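Local coordinates for CYTH domain-containing protein (Pyrococcus horikoshii, PDB 2EEN) that is of unknown function but belongs to the CYTH family of triphosphate tunnel enzymes and class IV adenylyl cyclase relatives, so probably binds a triphosphate-bearing ligand, at residues E28-I33 and R50-R55; E61-Y66 and E82-E87; L105-T110 and D125-L130; K7-D12 and G131-I136. One frame throughout, in Å; residues are numbered along the deposited sequence.

Contact 1: E28-I33 and R50-R55; sequences EIHEDI and RIRIKR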
# COMPACT_ATOMS: atom_id res chain seq x y z
N GLU A 28 4.97 -20.75 11.21
CA GLU A 28 4.38 -19.42 11.23
C GLU A 28 2.87 -19.51 11.40
O GLU A 28 2.24 -20.49 11.02
CB GLU A 28 4.67 -18.69 9.91
CG GLU A 28 6.13 -18.68 9.46
CD GLU A 28 6.34 -18.04 8.09
OE1 GLU A 28 5.36 -17.95 7.32
OE2 GLU A 28 7.48 -17.64 7.78
N ILE A 29 2.30 -18.49 12.03
CA ILE A 29 0.86 -18.40 12.16
C ILE A 29 0.52 -17.29 11.18
O ILE A 29 1.18 -16.26 11.15
CB ILE A 29 0.42 -17.99 13.57
CG1 ILE A 29 0.61 -19.16 14.53
CG2 ILE A 29 -1.04 -17.54 13.56
CD1 ILE A 29 0.42 -18.80 15.99
N HIS A 30 -0.49 -17.52 10.35
CA HIS A 30 -0.92 -16.53 9.37
C HIS A 30 -2.37 -16.16 9.60
O HIS A 30 -3.23 -17.03 9.79
CB HIS A 30 -0.83 -17.06 7.94
CG HIS A 30 0.57 -17.16 7.41
ND1 HIS A 30 0.84 -17.53 6.10
CD2 HIS A 30 1.77 -16.95 7.99
CE1 HIS A 30 2.14 -17.53 5.91
NE2 HIS A 30 2.73 -17.18 7.04
N GLU A 31 -2.62 -14.87 9.60
CA GLU A 31 -3.97 -14.35 9.74
C GLU A 31 -4.10 -13.41 8.55
O GLU A 31 -3.49 -12.34 8.52
CB GLU A 31 -4.11 -13.60 11.07
CG GLU A 31 -4.12 -14.53 12.27
CD GLU A 31 -3.86 -13.81 13.58
OE1 GLU A 31 -4.46 -12.74 13.80
OE2 GLU A 31 -3.06 -14.32 14.39
N ASP A 32 -4.86 -13.84 7.55
CA ASP A 32 -5.05 -13.05 6.34
C ASP A 32 -6.42 -12.44 6.25
O ASP A 32 -7.42 -13.08 6.58
CB ASP A 32 -4.86 -13.91 5.09
CG ASP A 32 -3.48 -14.50 5.00
OD1 ASP A 32 -2.52 -13.83 5.42
OD2 ASP A 32 -3.35 -15.63 4.47
N ILE A 33 -6.46 -11.20 5.79
CA ILE A 33 -7.74 -10.55 5.58
C ILE A 33 -7.77 -10.28 4.08
O ILE A 33 -6.89 -9.60 3.54
CB ILE A 33 -7.87 -9.21 6.34
CG1 ILE A 33 -7.87 -9.45 7.86
CG2 ILE A 33 -9.18 -8.54 5.97
CD1 ILE A 33 -8.13 -8.22 8.69
N ARG A 50 -4.75 -8.71 -0.20
CA ARG A 50 -4.77 -9.23 1.16
C ARG A 50 -3.77 -8.59 2.09
O ARG A 50 -2.72 -8.10 1.67
CB ARG A 50 -4.51 -10.74 1.07
CG ARG A 50 -3.84 -11.40 2.27
CD ARG A 50 -3.26 -12.76 1.86
NE ARG A 50 -1.86 -12.69 1.45
CZ ARG A 50 -1.25 -13.59 0.67
NH1 ARG A 50 -1.93 -14.63 0.21
NH2 ARG A 50 0.04 -13.45 0.37
N ILE A 51 -4.12 -8.54 3.37
CA ILE A 51 -3.18 -8.08 4.37
C ILE A 51 -2.94 -9.32 5.19
O ILE A 51 -3.88 -9.93 5.71
CB ILE A 51 -3.72 -6.97 5.26
CG1 ILE A 51 -3.67 -5.64 4.50
CG2 ILE A 51 -2.87 -6.87 6.53
CD1 ILE A 51 -4.29 -4.48 5.23
N ARG A 52 -1.67 -9.71 5.29
CA ARG A 52 -1.29 -10.89 6.05
C ARG A 52 -0.48 -10.53 7.27
O ARG A 52 0.46 -9.74 7.20
CB ARG A 52 -0.46 -11.84 5.20
CG ARG A 52 0.36 -12.82 6.02
CD ARG A 52 0.99 -13.86 5.13
NE ARG A 52 -0.04 -14.64 4.45
CZ ARG A 52 0.19 -15.52 3.48
NH1 ARG A 52 1.44 -15.74 3.06
NH2 ARG A 52 -0.82 -16.18 2.94
N ILE A 53 -0.85 -11.13 8.40
CA ILE A 53 -0.11 -10.95 9.63
C ILE A 53 0.55 -12.30 9.84
O ILE A 53 -0.12 -13.32 9.93
CB ILE A 53 -1.02 -10.62 10.82
CG1 ILE A 53 -1.74 -9.29 10.57
CG2 ILE A 53 -0.19 -10.53 12.10
CD1 ILE A 53 -2.73 -8.90 11.66
N LYS A 54 1.88 -12.30 9.88
CA LYS A 54 2.66 -13.51 10.04
C LYS A 54 3.33 -13.49 11.41
O LYS A 54 4.03 -12.53 11.75
CB LYS A 54 3.72 -13.56 8.92
CG LYS A 54 4.53 -14.83 8.83
CD LYS A 54 5.56 -14.71 7.71
CE LYS A 54 4.90 -14.50 6.35
NZ LYS A 54 5.89 -14.26 5.27
N ARG A 55 3.11 -14.54 12.19
CA ARG A 55 3.69 -14.63 13.52
C ARG A 55 4.62 -15.84 13.63
O ARG A 55 4.24 -16.97 13.30
CB ARG A 55 2.58 -14.75 14.57
CG ARG A 55 1.47 -13.72 14.44
CD ARG A 55 0.40 -13.93 15.51
NE ARG A 55 -0.81 -13.15 15.28
CZ ARG A 55 -0.92 -11.84 15.45
NH1 ARG A 55 0.12 -11.12 15.87
NH2 ARG A 55 -2.08 -11.23 15.21
O HOH W 1 -4.51 -9.72 8.41
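Flat groups overlap on the sheet face that carries His30, Asp32, Arg52 and Lys54. The Arg52 chain leaves with CG anti to the backbone N and folds at chi3 (-63°), which lays its CD over the centre of the His30 ring, 3.9 Å from the centroid, as a CH-pi contact. Its guanidinium continues the overlap, turned 28° from the ring, with His30 ND1 over one face and Arg50 CZ over the other; Arg50 NH1 itself hydrogen-bonds Tyr34 OH. Asp32 lies alongside, at the guanidinium edge, where NE and NH2 form a salt bridge with it; NH2 to OD2 measures 3.0 Å. Histidine suits the centre because both its nitrogens work: NE2 donates to the anti lone pair of Glu28 OE1 at 2.8 Å, and ND1 bonds to Lys109 NZ. Lys54 runs beside the ring, its CG 3.5 Å from His30 NE2. Glu28 OE2 is itself bridged to Arg26 and Lys113.

On the other face, Arg55 crosses Glu31 obliquely and grips it side-on: NE meets OE2 at 2.7 Å and NH2 meets OE1 at 3.2 Å. Both oxygens are approached from above the carboxylate plane, and Ile53 CG2 sits over the guanidinium.

Between the two faces, three hydrogen-bonded pairs join antiparallel strands. A sheet face so densely set with paired charges is consistent with the polar tunnel wall of the CYTH fold.

Contact 2: E61-Y66 and E82-E87; sequences EVFLTY and EVEIQE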
# COMPACT_ATOMS: atom_id res chain seq x y z
N GLU A 61 5.17 -10.09 11.42
CA GLU A 61 5.44 -9.40 10.16
C GLU A 61 4.10 -9.22 9.49
O GLU A 61 3.22 -10.06 9.61
CB GLU A 61 6.36 -10.22 9.25
CG GLU A 61 7.77 -10.44 9.78
CD GLU A 61 8.68 -11.06 8.74
OE1 GLU A 61 8.24 -12.00 8.04
OE2 GLU A 61 9.84 -10.61 8.62
N VAL A 62 3.94 -8.11 8.77
CA VAL A 62 2.68 -7.83 8.11
C VAL A 62 2.96 -7.48 6.66
O VAL A 62 3.88 -6.73 6.37
CB VAL A 62 1.96 -6.66 8.78
CG1 VAL A 62 0.62 -6.42 8.10
CG2 VAL A 62 1.77 -6.96 10.26
N PHE A 63 2.16 -8.02 5.76
CA PHE A 63 2.36 -7.75 4.34
C PHE A 63 1.05 -7.42 3.64
O PHE A 63 -0.00 -7.93 4.01
CB PHE A 63 2.98 -8.97 3.64
CG PHE A 63 4.28 -9.43 4.25
CD1 PHE A 63 4.29 -10.26 5.36
CD2 PHE A 63 5.49 -9.01 3.71
CE1 PHE A 63 5.50 -10.66 5.94
CE2 PHE A 63 6.70 -9.40 4.28
CZ PHE A 63 6.70 -10.24 5.40
N LEU A 64 1.15 -6.56 2.64
CA LEU A 64 0.01 -6.18 1.81
C LEU A 64 0.37 -6.80 0.47
O LEU A 64 1.42 -6.50 -0.10
CB LEU A 64 -0.11 -4.67 1.68
CG LEU A 64 -1.12 -4.16 0.65
CD1 LEU A 64 -2.52 -4.66 1.00
CD2 LEU A 64 -1.11 -2.64 0.63
N THR A 65 -0.49 -7.67 -0.04
CA THR A 65 -0.20 -8.36 -1.28
C THR A 65 -1.33 -8.32 -2.28
O THR A 65 -2.50 -8.54 -1.94
CB THR A 65 0.13 -9.84 -1.00
OG1 THR A 65 1.19 -9.91 -0.04
CG2 THR A 65 0.54 -10.55 -2.28
N TYR A 66 -0.98 -8.02 -3.52
CA TYR A 66 -1.92 -8.02 -4.63
C TYR A 66 -1.55 -9.23 -5.45
O TYR A 66 -0.36 -9.49 -5.68
CB TYR A 66 -1.77 -6.80 -5.53
CG TYR A 66 -2.48 -6.95 -6.87
CD1 TYR A 66 -3.86 -6.74 -6.98
CD2 TYR A 66 -1.78 -7.34 -8.01
CE1 TYR A 66 -4.51 -6.92 -8.20
CE2 TYR A 66 -2.42 -7.52 -9.23
CZ TYR A 66 -3.79 -7.31 -9.31
OH TYR A 66 -4.42 -7.49 -10.52
N GLU A 82 4.01 -7.43 -3.60
CA GLU A 82 3.93 -7.49 -2.16
C GLU A 82 4.85 -6.49 -1.50
O GLU A 82 6.00 -6.33 -1.91
CB GLU A 82 4.29 -8.90 -1.68
CG GLU A 82 4.35 -9.07 -0.18
CD GLU A 82 4.35 -10.54 0.22
OE1 GLU A 82 3.33 -11.21 -0.02
OE2 GLU A 82 5.37 -11.02 0.75
N VAL A 83 4.33 -5.82 -0.49
CA VAL A 83 5.11 -4.86 0.26
C VAL A 83 4.94 -5.20 1.72
O VAL A 83 3.90 -5.73 2.13
CB VAL A 83 4.64 -3.41 0.02
CG1 VAL A 83 4.87 -3.04 -1.44
CG2 VAL A 83 3.17 -3.27 0.39
N GLU A 84 5.97 -4.92 2.50
CA GLU A 84 5.91 -5.21 3.92
C GLU A 84 5.47 -3.98 4.67
O GLU A 84 5.97 -2.88 4.44
CB GLU A 84 7.27 -5.67 4.43
CG GLU A 84 7.18 -6.33 5.80
CD GLU A 84 8.52 -6.83 6.32
OE1 GLU A 84 9.39 -7.16 5.49
OE2 GLU A 84 8.68 -6.92 7.55
N ILE A 85 4.50 -4.17 5.56
CA ILE A 85 3.98 -3.10 6.40
C ILE A 85 4.84 -3.17 7.66
O ILE A 85 4.66 -4.04 8.50
CB ILE A 85 2.50 -3.32 6.75
CG1 ILE A 85 1.64 -3.13 5.49
CG2 ILE A 85 2.07 -2.36 7.86
CD1 ILE A 85 0.22 -3.63 5.63
N GLN A 86 5.80 -2.25 7.77
CA GLN A 86 6.72 -2.24 8.90
C GLN A 86 6.20 -1.52 10.14
O GLN A 86 6.71 -1.72 11.25
CB GLN A 86 8.05 -1.62 8.47
CG GLN A 86 8.73 -2.39 7.34
CD GLN A 86 10.04 -1.76 6.92
OE1 GLN A 86 10.96 -1.62 7.72
NE2 GLN A 86 10.13 -1.38 5.65
N GLU A 87 5.18 -0.70 9.95
CA GLU A 87 4.58 0.05 11.05
C GLU A 87 3.19 0.54 10.66
O GLU A 87 2.80 0.47 9.49
CB GLU A 87 5.46 1.25 11.42
CG GLU A 87 5.86 2.10 10.23
CD GLU A 87 6.61 3.36 10.62
OE1 GLU A 87 7.56 3.26 11.43
OE2 GLU A 87 6.25 4.45 10.13
O HOH W 2 6.31 -6.45 9.16
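Strands 61-66 and 82-85 run antiparallel at 148°, and Leu64 and Val83 form a hydrogen-bonded pair whose two backbone hydrogen bonds are almost straight, with Leu64 N 2.9 Å from Val83 O. Farther along, Ile85 N donates to Val62 O from above the carbonyl plane, while a water accepts a hydrogen bond from Val62 N and donates to Ile85 O and Glu84 OE2, bridging the strands where they draw apart.

The two sheet faces differ in chemistry. On one, Thr65 OG1 donates to Glu82 OE1, a short 2.5 Å bond to the anti lone pair. Glu82 stretches out with CG anti to the backbone N, which carries the carboxylate across to the threonine; its OE2 then lies 3.6 Å from Phe63 CD2. Glu84 lies alongside Phe63, pointing the same way, with CG 3.5 Å from CE2, so the aliphatic part of an acidic chain lines an aromatic ring while the carboxylate goes on past it. Glu61 OE2 and Glu84 OE2 approach to 4.0 Å, like charges that probably raise each other's proton affinity.

The other face is aliphatic, as befits buried positions: Val62 CG1 meets Ile85 CD1 at 3.7 Å, and Leu64 CB meets Val83 CG2 at 3.8 Å. Helix 89-98 packs here, with Val89 on Val62 and Tyr92 on Ile85. Leu95 of the second subunit rests on Leu64 and Tyr66. Strand 48-56 flanks this hairpin on the side of 61-66, while 78-85 is the outermost strand of the sheet within the chain.

Contact 3: L105-T110 and D125-L130; sequences LKVVKT and DEVEGL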
# COMPACT_ATOMS: atom_id res chain seq x y z
N LEU A 105 -13.28 -11.93 3.74
CA LEU A 105 -13.11 -13.02 4.69
C LEU A 105 -11.72 -13.00 5.31
O LEU A 105 -10.78 -12.45 4.74
CB LEU A 105 -13.32 -14.36 3.99
CG LEU A 105 -13.44 -15.57 4.92
CD1 LEU A 105 -14.70 -15.45 5.76
CD2 LEU A 105 -13.48 -16.83 4.10
N LYS A 106 -11.62 -13.60 6.49
CA LYS A 106 -10.36 -13.72 7.19
C LYS A 106 -9.95 -15.18 7.17
O LYS A 106 -10.72 -16.05 7.58
CB LYS A 106 -10.50 -13.25 8.63
CG LYS A 106 -10.57 -11.75 8.80
CD LYS A 106 -10.18 -11.35 10.22
CE LYS A 106 -11.25 -10.46 10.84
NZ LYS A 106 -12.59 -10.59 10.19
N VAL A 107 -8.74 -15.45 6.69
CA VAL A 107 -8.24 -16.81 6.62
C VAL A 107 -7.12 -16.96 7.64
O VAL A 107 -6.15 -16.22 7.62
CB VAL A 107 -7.71 -17.13 5.20
CG1 VAL A 107 -7.22 -18.57 5.14
CG2 VAL A 107 -8.80 -16.89 4.17
N VAL A 108 -7.28 -17.93 8.53
CA VAL A 108 -6.29 -18.17 9.57
C VAL A 108 -5.70 -19.56 9.43
O VAL A 108 -6.42 -20.53 9.22
CB VAL A 108 -6.92 -18.06 10.97
CG1 VAL A 108 -5.87 -18.30 12.04
CG2 VAL A 108 -7.56 -16.70 11.14
N LYS A 109 -4.38 -19.66 9.57
CA LYS A 109 -3.74 -20.95 9.45
C LYS A 109 -2.37 -20.96 10.11
O LYS A 109 -1.84 -19.92 10.50
CB LYS A 109 -3.55 -21.32 7.98
CG LYS A 109 -2.54 -20.41 7.26
CD LYS A 109 -2.26 -20.88 5.83
CE LYS A 109 -1.21 -20.01 5.16
NZ LYS A 109 -1.70 -18.62 4.89
N THR A 110 -1.82 -22.16 10.27
CA THR A 110 -0.47 -22.29 10.79
C THR A 110 0.26 -22.85 9.58
O THR A 110 -0.33 -23.55 8.76
CB THR A 110 -0.37 -23.26 11.99
OG1 THR A 110 -0.82 -24.56 11.63
CG2 THR A 110 -1.20 -22.73 13.15
N ASP A 125 0.32 -26.69 5.84
CA ASP A 125 -0.69 -25.75 6.30
C ASP A 125 -1.86 -26.38 7.03
O ASP A 125 -2.43 -27.36 6.57
CB ASP A 125 -1.26 -24.96 5.12
CG ASP A 125 -0.23 -24.15 4.37
OD1 ASP A 125 0.90 -23.97 4.89
OD2 ASP A 125 -0.56 -23.68 3.27
N GLU A 126 -2.21 -25.81 8.18
CA GLU A 126 -3.37 -26.27 8.95
C GLU A 126 -4.26 -25.04 8.89
O GLU A 126 -4.04 -24.08 9.63
CB GLU A 126 -2.99 -26.57 10.40
CG GLU A 126 -4.15 -27.07 11.23
CD GLU A 126 -4.62 -28.45 10.80
OE1 GLU A 126 -3.85 -29.42 10.96
OE2 GLU A 126 -5.77 -28.57 10.31
N VAL A 127 -5.25 -25.06 8.00
CA VAL A 127 -6.13 -23.92 7.79
C VAL A 127 -7.43 -24.04 8.56
O VAL A 127 -8.16 -25.02 8.41
CB VAL A 127 -6.44 -23.78 6.29
CG1 VAL A 127 -7.25 -22.53 6.02
CG2 VAL A 127 -5.12 -23.76 5.51
N GLU A 128 -7.72 -23.04 9.38
CA GLU A 128 -8.95 -23.03 10.17
C GLU A 128 -10.14 -23.07 9.22
O GLU A 128 -10.21 -22.30 8.25
CB GLU A 128 -9.01 -21.79 11.05
CG GLU A 128 -7.89 -21.70 12.07
CD GLU A 128 -8.17 -20.67 13.15
OE1 GLU A 128 -9.09 -19.84 12.97
OE2 GLU A 128 -7.47 -20.68 14.19
N GLY A 129 -11.07 -23.98 9.49
CA GLY A 129 -12.25 -24.09 8.65
C GLY A 129 -12.10 -24.92 7.39
O GLY A 129 -13.08 -25.11 6.67
N LEU A 130 -10.88 -25.39 7.10
CA LEU A 130 -10.65 -26.20 5.91
C LEU A 130 -9.87 -27.49 6.19
O LEU A 130 -10.23 -28.55 5.68
CB LEU A 130 -9.89 -25.41 4.84
CG LEU A 130 -10.57 -24.25 4.12
CD1 LEU A 130 -9.60 -23.75 3.07
CD2 LEU A 130 -11.88 -24.70 3.45
O HOH W 3 -9.73 -19.52 8.26
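Lys109 starts from a crowded first torsion, chi1 67°, with CG between the backbone N and the carbonyl carbon; Thr110 does the same with OG1 at 59°. In this antiparallel beta hairpin of strands 102-117 and 120-127, the first rotation sends the lysine chain up beside Val127, CB to CG2 3.8 Å. The second sets Thr110 OG1 against Glu126 CB, at 3.2 Å. The lysine then runs extended and bends only at its last torsion, passing Asp125 with CD 4.1 Å from CG and taking its ammonium to His30 on strand 23-36. A long flexible chain suits this place, since its methylenes pack on valine while its charge travels on.

The Asp125 carboxylate has its main partners outside the two segments: OD2 accepts from Tyr170 OH and forms a salt bridge with Arg111, so two partners hold one oxygen. An alanine here would probably leave the Tyr170 hydroxyl and the Arg111 guanidinium without this acceptor and loosen helix 170-176 against the hairpin.

Thr110 N donates to Glu126 O and Glu126 N to Thr110 O, each at 3.0 Å. Beyond them the chain leaves the strand in a type II turn closed by Leu130 N on Val127 O, with Gly129 at phi 84°, where a side chain would strike the preceding carbonyl. Glu128 lays its carboxylate alongside Val108, OE1 3.4 Å from CB, and Glu128 N bonds to Val108 O nearly along the C=O axis. One water finishes the junction, accepting from Val108 N and donating to Glu128 O at 2.8 Å.

Contact 4: K7-D12 and G131-I136; sequences KGYAND and GKFIEI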
# COMPACT_ATOMS: atom_id res chain seq x y z
N LYS A 7 -0.53 -26.62 -4.76
CA LYS A 7 -1.11 -26.96 -3.47
C LYS A 7 -1.86 -28.28 -3.58
O LYS A 7 -2.48 -28.57 -4.60
CB LYS A 7 -2.07 -25.86 -3.01
CG LYS A 7 -2.84 -26.19 -1.73
CD LYS A 7 -3.51 -24.96 -1.14
CE LYS A 7 -4.66 -24.45 -1.99
NZ LYS A 7 -5.23 -23.18 -1.43
N GLY A 8 -1.80 -29.06 -2.51
CA GLY A 8 -2.50 -30.32 -2.47
C GLY A 8 -3.13 -30.53 -1.11
O GLY A 8 -2.73 -29.90 -0.13
N TYR A 9 -4.13 -31.40 -1.04
CA TYR A 9 -4.76 -31.69 0.24
C TYR A 9 -3.78 -32.58 0.97
O TYR A 9 -3.08 -33.38 0.34
CB TYR A 9 -6.10 -32.40 0.05
CG TYR A 9 -7.18 -31.50 -0.46
CD1 TYR A 9 -7.22 -31.10 -1.80
CD2 TYR A 9 -8.15 -30.99 0.40
CE1 TYR A 9 -8.19 -30.22 -2.26
CE2 TYR A 9 -9.12 -30.10 -0.05
CZ TYR A 9 -9.13 -29.72 -1.38
OH TYR A 9 -10.07 -28.83 -1.83
N ALA A 10 -3.72 -32.46 2.29
CA ALA A 10 -2.80 -33.26 3.08
C ALA A 10 -3.46 -33.95 4.26
O ALA A 10 -4.68 -33.91 4.43
CB ALA A 10 -1.62 -32.40 3.55
N ASN A 11 -2.63 -34.58 5.09
CA ASN A 11 -3.08 -35.31 6.26
C ASN A 11 -1.86 -35.56 7.14
O ASN A 11 -0.74 -35.21 6.77
CB ASN A 11 -3.69 -36.64 5.84
CG ASN A 11 -2.76 -37.43 4.92
OD1 ASN A 11 -1.59 -37.64 5.24
ND2 ASN A 11 -3.29 -37.87 3.79
N ASP A 12 -2.08 -36.18 8.30
CA ASP A 12 -0.98 -36.46 9.22
C ASP A 12 0.14 -37.25 8.55
O ASP A 12 1.32 -37.05 8.85
CB ASP A 12 -1.47 -37.24 10.45
CG ASP A 12 -2.38 -36.41 11.34
OD1 ASP A 12 -2.05 -35.24 11.60
OD2 ASP A 12 -3.42 -36.94 11.78
N GLY A 131 -8.81 -27.40 6.98
CA GLY A 131 -8.03 -28.58 7.29
C GLY A 131 -6.59 -28.50 6.83
O GLY A 131 -6.05 -27.41 6.63
N LYS A 132 -5.98 -29.66 6.63
CA LYS A 132 -4.58 -29.75 6.22
C LYS A 132 -4.31 -29.71 4.72
O LYS A 132 -4.97 -30.38 3.93
CB LYS A 132 -3.96 -31.02 6.79
CG LYS A 132 -3.91 -31.09 8.29
CD LYS A 132 -3.30 -32.41 8.75
CE LYS A 132 -2.96 -32.39 10.23
NZ LYS A 132 -4.14 -32.08 11.08
N PHE A 133 -3.31 -28.91 4.35
CA PHE A 133 -2.88 -28.79 2.97
C PHE A 133 -1.36 -28.74 2.95
O PHE A 133 -0.72 -28.54 3.98
CB PHE A 133 -3.38 -27.49 2.33
CG PHE A 133 -4.86 -27.43 2.15
CD1 PHE A 133 -5.69 -27.22 3.25
CD2 PHE A 133 -5.42 -27.57 0.89
CE1 PHE A 133 -7.07 -27.16 3.09
CE2 PHE A 133 -6.81 -27.51 0.72
CZ PHE A 133 -7.63 -27.30 1.82
N ILE A 134 -0.81 -28.93 1.76
CA ILE A 134 0.62 -28.85 1.58
C ILE A 134 0.86 -28.01 0.34
O ILE A 134 0.22 -28.21 -0.70
CB ILE A 134 1.27 -30.24 1.42
CG1 ILE A 134 2.79 -30.06 1.24
CG2 ILE A 134 0.66 -30.99 0.24
CD1 ILE A 134 3.58 -31.34 1.35
N GLU A 135 1.75 -27.05 0.46
CA GLU A 135 2.07 -26.19 -0.67
C GLU A 135 3.54 -26.31 -0.96
O GLU A 135 4.33 -26.68 -0.09
CB GLU A 135 1.71 -24.73 -0.36
CG GLU A 135 0.21 -24.44 -0.42
CD GLU A 135 -0.12 -22.96 -0.31
OE1 GLU A 135 0.72 -22.13 -0.71
OE2 GLU A 135 -1.22 -22.63 0.17
N ILE A 136 3.90 -26.03 -2.20
CA ILE A 136 5.29 -26.04 -2.62
C ILE A 136 5.46 -24.88 -3.59
O ILE A 136 4.56 -24.57 -4.38
CB ILE A 136 5.68 -27.38 -3.29
CG1 ILE A 136 7.20 -27.41 -3.51
CG2 ILE A 136 4.92 -27.57 -4.61
CD1 ILE A 136 7.74 -28.80 -3.81
O HOH W 4 -3.19 -33.74 13.78
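Ile134 O is held by one hydrogen bond, from Gly8 N of strand 7-9, 2.8 Å away and nearly along the C=O axis, and by a weaker CA-H...O contact from Lys7. Ile134 N returns a bond to Gly8 O, making a hydrogen-bonded antiparallel pair. Ala10 N meets Lys132 O from 49° out of the carbonyl plane, a skewed last bond as segment 7-12 leaves the sheet for helix 12-19, which Asn11 N-caps.

Phe133 carries the side-chain contact. Its CE2 stands over one face of the Tyr9 ring, toward the rim, 3.6 Å from Tyr9 CE2; the planes meet obliquely at 40°. Its CD2 lies 3.8 Å from Lys7 CD, while Tyr170 packs edge-to-face on it. An alanine here would probably leave one face of the Tyr9 ring, the Tyr170 ring and the Lys7 methylenes without their shared support.

Lys7, bent at chi3, lies beside Glu135, CB to CG 3.7 Å; its ammonium goes to Arg168 O and the Tyr170 ring. At the other end Lys132 spans Asn11, and its NZ makes a long 3.8 Å salt bridge to Asp12 OD1, with a stronger one to Glu126.

Strand 3-9 is thus zipped onto the sheet as an outermost strand. Lys7 closes an ExExK sequence, the signature of CYTH proteins, whose charged residues line the tunnel in relatives.

All four contacts join neighbouring antiparallel strands of one sheet, and all are only partly buried. Contacts 1 and 2 meet where strands 48-56 and 59-70 lie side by side; contact 3 adjoins contact 1 through strands 23-36 and 102-117, and contact 4 through strands 120-127 and 131-139. Contact 1, nearest the chain's centre, is the most charged. Contact 2, at one sheet border, sets acidic side chains against an aliphatic face and alone meets the second subunit. Contact 3 relies on backbone bonds and valines, whereas contact 4, at the opposite border about 25 Å from contact 2 between centres, uses aromatic rings and encloses the others along the chain.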